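Local structure of alkane monooxygenase (Geobacillus thermodenitrificans, 3B9O) at residues Ala57-Ile62 with Ala77-Val82. The protein belongs to the luciferase-like monooxygenases, flavin-dependent enzymes built on a TIM barrel, and binds flavin mononucleotide. Numbering follows the deposited sequence.
Sequences ADVVGI and AVQIPV. With FMN (flavin mononucleotide), chain C.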
ATOM      1  N   ALA A  57       4.634  -1.966  -1.711  1.00 15.35           N
ATOM      2  CA  ALA A  57       5.404  -0.866  -1.106  1.00 17.48           C
ATOM      3  C   ALA A  57       6.490  -0.403  -2.094  1.00 17.12           C
ATOM      4  O   ALA A  57       6.755  -1.062  -3.131  1.00 14.97           O
ATOM      5  CB  ALA A  57       6.041  -1.329   0.212  1.00 17.29           C
ATOM      6  N   ASP A  58       7.100   0.735  -1.796  1.00 10.75           N
ATOM      7  CA  ASP A  58       8.218   1.226  -2.582  1.00 14.68           C
ATOM      8  C   ASP A  58       9.006   2.264  -1.823  1.00 15.70           C
ATOM      9  O   ASP A  58       8.467   2.963  -0.947  1.00 15.55           O
ATOM     10  CB  ASP A  58       7.755   1.907  -3.871  1.00 13.35           C
ATOM     11  CG  ASP A  58       8.894   2.095  -4.863  1.00 20.17           C
ATOM     12  OD1 ASP A  58       9.827   1.225  -4.921  1.00 17.50           O
ATOM     13  OD2 ASP A  58       8.843   3.111  -5.595  1.00 22.18           O
ATOM     14  N   VAL A  59      10.276   2.384  -2.187  1.00 16.90           N
ATOM     15  CA  VAL A  59      11.106   3.514  -1.730  1.00 21.86           C
ATOM     16  C   VAL A  59      12.025   3.873  -2.898  1.00 18.25           C
ATOM     17  O   VAL A  59      12.427   2.992  -3.684  1.00 17.45           O
ATOM     18  CB  VAL A  59      12.016   3.164  -0.464  1.00 25.38           C
ATOM     19  CG1 VAL A  59      11.190   2.824   0.780  1.00 25.29           C
ATOM     20  CG2 VAL A  59      13.079   2.070  -0.793  1.00 25.29           C
ATOM     21  N   VAL A  60      12.336   5.153  -3.016  1.00 17.44           N
ATOM     22  CA  VAL A  60      13.358   5.632  -3.939  1.00 21.97           C
ATOM     23  C   VAL A  60      14.571   6.177  -3.156  1.00 28.39           C
ATOM     24  O   VAL A  60      15.536   6.665  -3.752  1.00 25.54           O
ATOM     25  CB  VAL A  60      12.825   6.702  -4.950  1.00 23.47           C
ATOM     26  CG1 VAL A  60      12.017   6.038  -6.092  1.00 25.41           C
ATOM     27  CG2 VAL A  60      11.997   7.791  -4.259  1.00 25.87           C
ATOM     28  N   GLY A  61      14.478   6.099  -1.826  1.00 19.70           N
ATOM     29  CA  GLY A  61      15.566   6.449  -0.919  1.00 24.21           C
ATOM     30  C   GLY A  61      16.236   5.190  -0.420  1.00 32.96           C
ATOM     31  O   GLY A  61      15.790   4.059  -0.694  1.00 23.71           O
ATOM     32  N   ILE A  62      17.308   5.393   0.336  1.00 25.39           N
ATOM     33  CA  ILE A  62      18.171   4.329   0.809  1.00 20.33           C
ATOM     34  C   ILE A  62      18.222   4.465   2.309  1.00 18.16           C
ATOM     35  O   ILE A  62      18.197   5.574   2.838  1.00 21.61           O
ATOM     36  CB  ILE A  62      19.600   4.416   0.159  1.00 38.69           C
ATOM     37  CG1 ILE A  62      19.489   4.214  -1.371  1.00 23.63           C
ATOM     38  CG2 ILE A  62      20.579   3.404   0.805  1.00 22.89           C
ATOM     39  CD1 ILE A  62      20.761   4.607  -2.234  1.00 18.40           C
ATOM     40  N   ALA A  77      20.466  -6.615   2.500  1.00 22.24           N
ATOM     41  CA  ALA A  77      19.427  -6.409   1.457  1.00 28.42           C
ATOM     42  C   ALA A  77      18.130  -5.708   1.955  1.00 26.84           C
ATOM     43  O   ALA A  77      16.992  -6.071   1.565  1.00 20.10           O
ATOM     44  CB  ALA A  77      19.118  -7.726   0.751  1.00 24.64           C
ATOM     45  N   VAL A  78      18.323  -4.702   2.793  1.00 14.61           N
ATOM     46  CA  VAL A  78      17.223  -3.930   3.396  1.00 12.77           C
ATOM     47  C   VAL A  78      16.675  -2.907   2.381  1.00 17.11           C
ATOM     48  O   VAL A  78      17.070  -1.745   2.371  1.00 14.10           O
ATOM     49  CB  VAL A  78      17.674  -3.271   4.767  1.00 19.46           C
ATOM     50  CG1 VAL A  78      16.583  -2.303   5.317  1.00 21.99           C
ATOM     51  CG2 VAL A  78      18.012  -4.357   5.792  1.00 20.59           C
ATOM     52  N   GLN A  79      15.803  -3.383   1.477  1.00 12.75           N
ATOM     53  CA  GLN A  79      15.135  -2.522   0.488  1.00 19.38           C
ATOM     54  C   GLN A  79      16.092  -1.906  -0.539  1.00 26.36           C
ATOM     55  O   GLN A  79      15.752  -0.958  -1.213  1.00 17.93           O
ATOM     56  CB  GLN A  79      14.242  -1.478   1.174  1.00 13.56           C
ATOM     57  CG  GLN A  79      12.989  -2.174   1.751  1.00 19.16           C
ATOM     58  CD  GLN A  79      12.002  -1.278   2.489  1.00 15.19           C
ATOM     59  OE1 GLN A  79      11.764  -0.129   2.110  1.00 14.69           O
ATOM     60  NE2 GLN A  79      11.398  -1.824   3.541  1.00 15.77           N
ATOM     61  N   ILE A  80      17.298  -2.483  -0.618  1.00 19.05           N
ATOM     62  CA  ILE A  80      18.293  -2.212  -1.670  1.00 16.66           C
ATOM     63  C   ILE A  80      18.967  -3.583  -1.950  1.00 13.57           C
ATOM     64  O   ILE A  80      19.295  -4.316  -1.030  1.00 15.53           O
ATOM     65  CB  ILE A  80      19.285  -1.051  -1.281  1.00 22.19           C
ATOM     66  CG1 ILE A  80      20.112  -0.600  -2.521  1.00 21.74           C
ATOM     67  CG2 ILE A  80      20.148  -1.445  -0.026  1.00 18.68           C
ATOM     68  CD1 ILE A  80      20.957   0.659  -2.359  1.00 16.88           C
ATOM     69  N   PRO A  81      19.011  -4.010  -3.210  1.00 13.82           N
ATOM     70  CA  PRO A  81      18.469  -3.359  -4.409  1.00 14.99           C
ATOM     71  C   PRO A  81      16.915  -3.287  -4.361  1.00 18.80           C
ATOM     72  O   PRO A  81      16.268  -4.072  -3.627  1.00 16.30           O
ATOM     73  CB  PRO A  81      18.924  -4.289  -5.522  1.00 13.57           C
ATOM     74  CG  PRO A  81      18.956  -5.670  -4.838  1.00 11.05           C
ATOM     75  CD  PRO A  81      19.574  -5.339  -3.518  1.00 16.06           C
ATOM     76  N   VAL A  82      16.352  -2.333  -5.108  1.00 15.54           N
ATOM     77  CA  VAL A  82      14.899  -2.180  -5.262  1.00 21.42           C
ATOM     78  C   VAL A  82      14.589  -1.854  -6.723  1.00 19.37           C
ATOM     79  O   VAL A  82      15.194  -0.942  -7.281  1.00 19.24           O
ATOM     80  CB  VAL A  82      14.305  -0.884  -4.682  1.00 25.84           C
ATOM     81  CG1 VAL A  82      12.836  -0.995  -4.220  1.00 17.12           C
ATOM     82  CG2 VAL A  82      15.289   0.084  -4.018  1.00 15.91           C
TER
HETATM   83  N1  FMN C 441       6.613   5.008   3.103  1.00 55.89           N
HETATM   84  C2  FMN C 441       7.191   4.735   1.911  1.00 87.73           C
HETATM   85  O2  FMN C 441       7.998   5.584   1.431  1.00 53.32           O
HETATM   86  N3  FMN C 441       6.873   3.556   1.284  1.00 53.06           N
HETATM   87  C4  FMN C 441       5.985   2.666   1.832  1.00 58.29           C
HETATM   88  O4  FMN C 441       5.704   1.604   1.237  1.00 56.77           O
HETATM   89  C4A FMN C 441       5.377   2.951   3.064  1.00 44.69           C
HETATM   90  N5  FMN C 441       4.479   2.113   3.664  1.00 53.21           N
HETATM   91  C5A FMN C 441       3.934   2.443   4.879  1.00 66.26           C
HETATM   92  C6  FMN C 441       3.014   1.600   5.533  1.00 52.67           C
HETATM   93  C7  FMN C 441       2.456   1.964   6.774  1.00 41.13           C
HETATM   94  C7M FMN C 441       1.470   1.068   7.491  1.00 65.89           C
HETATM   95  C8  FMN C 441       2.806   3.172   7.360  1.00 62.37           C
HETATM   96  C8M FMN C 441       2.217   3.573   8.693  1.00 56.28           C
HETATM   97  C9  FMN C 441       3.721   4.019   6.725  1.00 40.44           C
HETATM   98  C9A FMN C 441       4.292   3.665   5.489  1.00 71.07           C
HETATM   99  N10 FMN C 441       5.180   4.490   4.876  1.00 83.50           N
HETATM  100  C10 FMN C 441       5.727   4.152   3.690  1.00 70.05           C
HETATM  101  C1' FMN C 441       5.581   5.780   5.477  1.00 64.74           C
HETATM  102  C2' FMN C 441       4.753   6.919   4.856  1.00 60.62           C
HETATM  103  O2' FMN C 441       3.879   6.423   3.841  1.00 43.14           O
HETATM  104  C3' FMN C 441       5.564   8.077   4.252  1.00 60.97           C
HETATM  105  O3' FMN C 441       6.643   7.631   3.401  1.00 46.02           O
HETATM  106  C4' FMN C 441       5.987   9.132   5.298  1.00 72.58           C
HETATM  107  O4' FMN C 441       7.390   9.407   5.245  1.00 84.09           O
HETATM  108  C5' FMN C 441       5.625   8.784   6.746  1.00 65.18           C
HETATM  109  O5' FMN C 441       4.339   9.356   6.947  1.00 47.04           O
HETATM  110  P   FMN C 441       3.830   9.906   8.368  1.00 51.81           P
HETATM  111  O1P FMN C 441       5.040  10.608   8.964  1.00 71.81           O
HETATM  112  O2P FMN C 441       2.686  10.795   7.979  1.00 30.75           O
HETATM  113  O3P FMN C 441       3.471   8.684   9.192  1.00 63.87           O
HETATM  114  O   HOH W   1      16.926   1.645  -1.010  1.00 17.81           O
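Gln79 meets Val59 where two loops of the TIM barrel come together beside the flavin: residues 57-62 run on from strand 53-57, and residues 77-82 follow helix 71-75, which closes at Ala77 in a Schellman motif. Beyond Ala77, Val78 forms the centre of an inverse gamma turn, with a weak bond from Gln79 N to Ala77 O. The side chain of Gln79 then reaches out extended beyond CG (chi2 179°) and crosses that of Val59 at about a right angle. Its OE1 lies 3.3 Å from Val59 CG1 and 3.9 Å from Val59 CG2, so the amide oxygen rests against both methyls of the valine. The buried amide finds its polar partners in the same chain, OE1 bonding to Tyr63 OH and NE2 to His17 O. One water donates to Gln79 O at 2.9 Å and to Gly61 O, bridging the two backbones. At Ile80 the contact becomes apolar: the two isoleucine side chains cross obliquely, and the terminal CD1 of Ile80 packs 4.0 Å from Ile62 CD1, with Ile62 CG1 equally near. After the cis peptide bond before Pro81, Val82 sets CG1 4.0 Å from Val59 O and also against the carboxylate of Asp58, while Met12 of strand 6-12 touches both Val82 and Val59. The backbone of Asp58 forms part of the flavin mononucleotide pocket, its N making a weak bond to flavin O4, whereas flavin N3 donates to Asp58 O at 2.8 Å with an N-H...O angle of 165°.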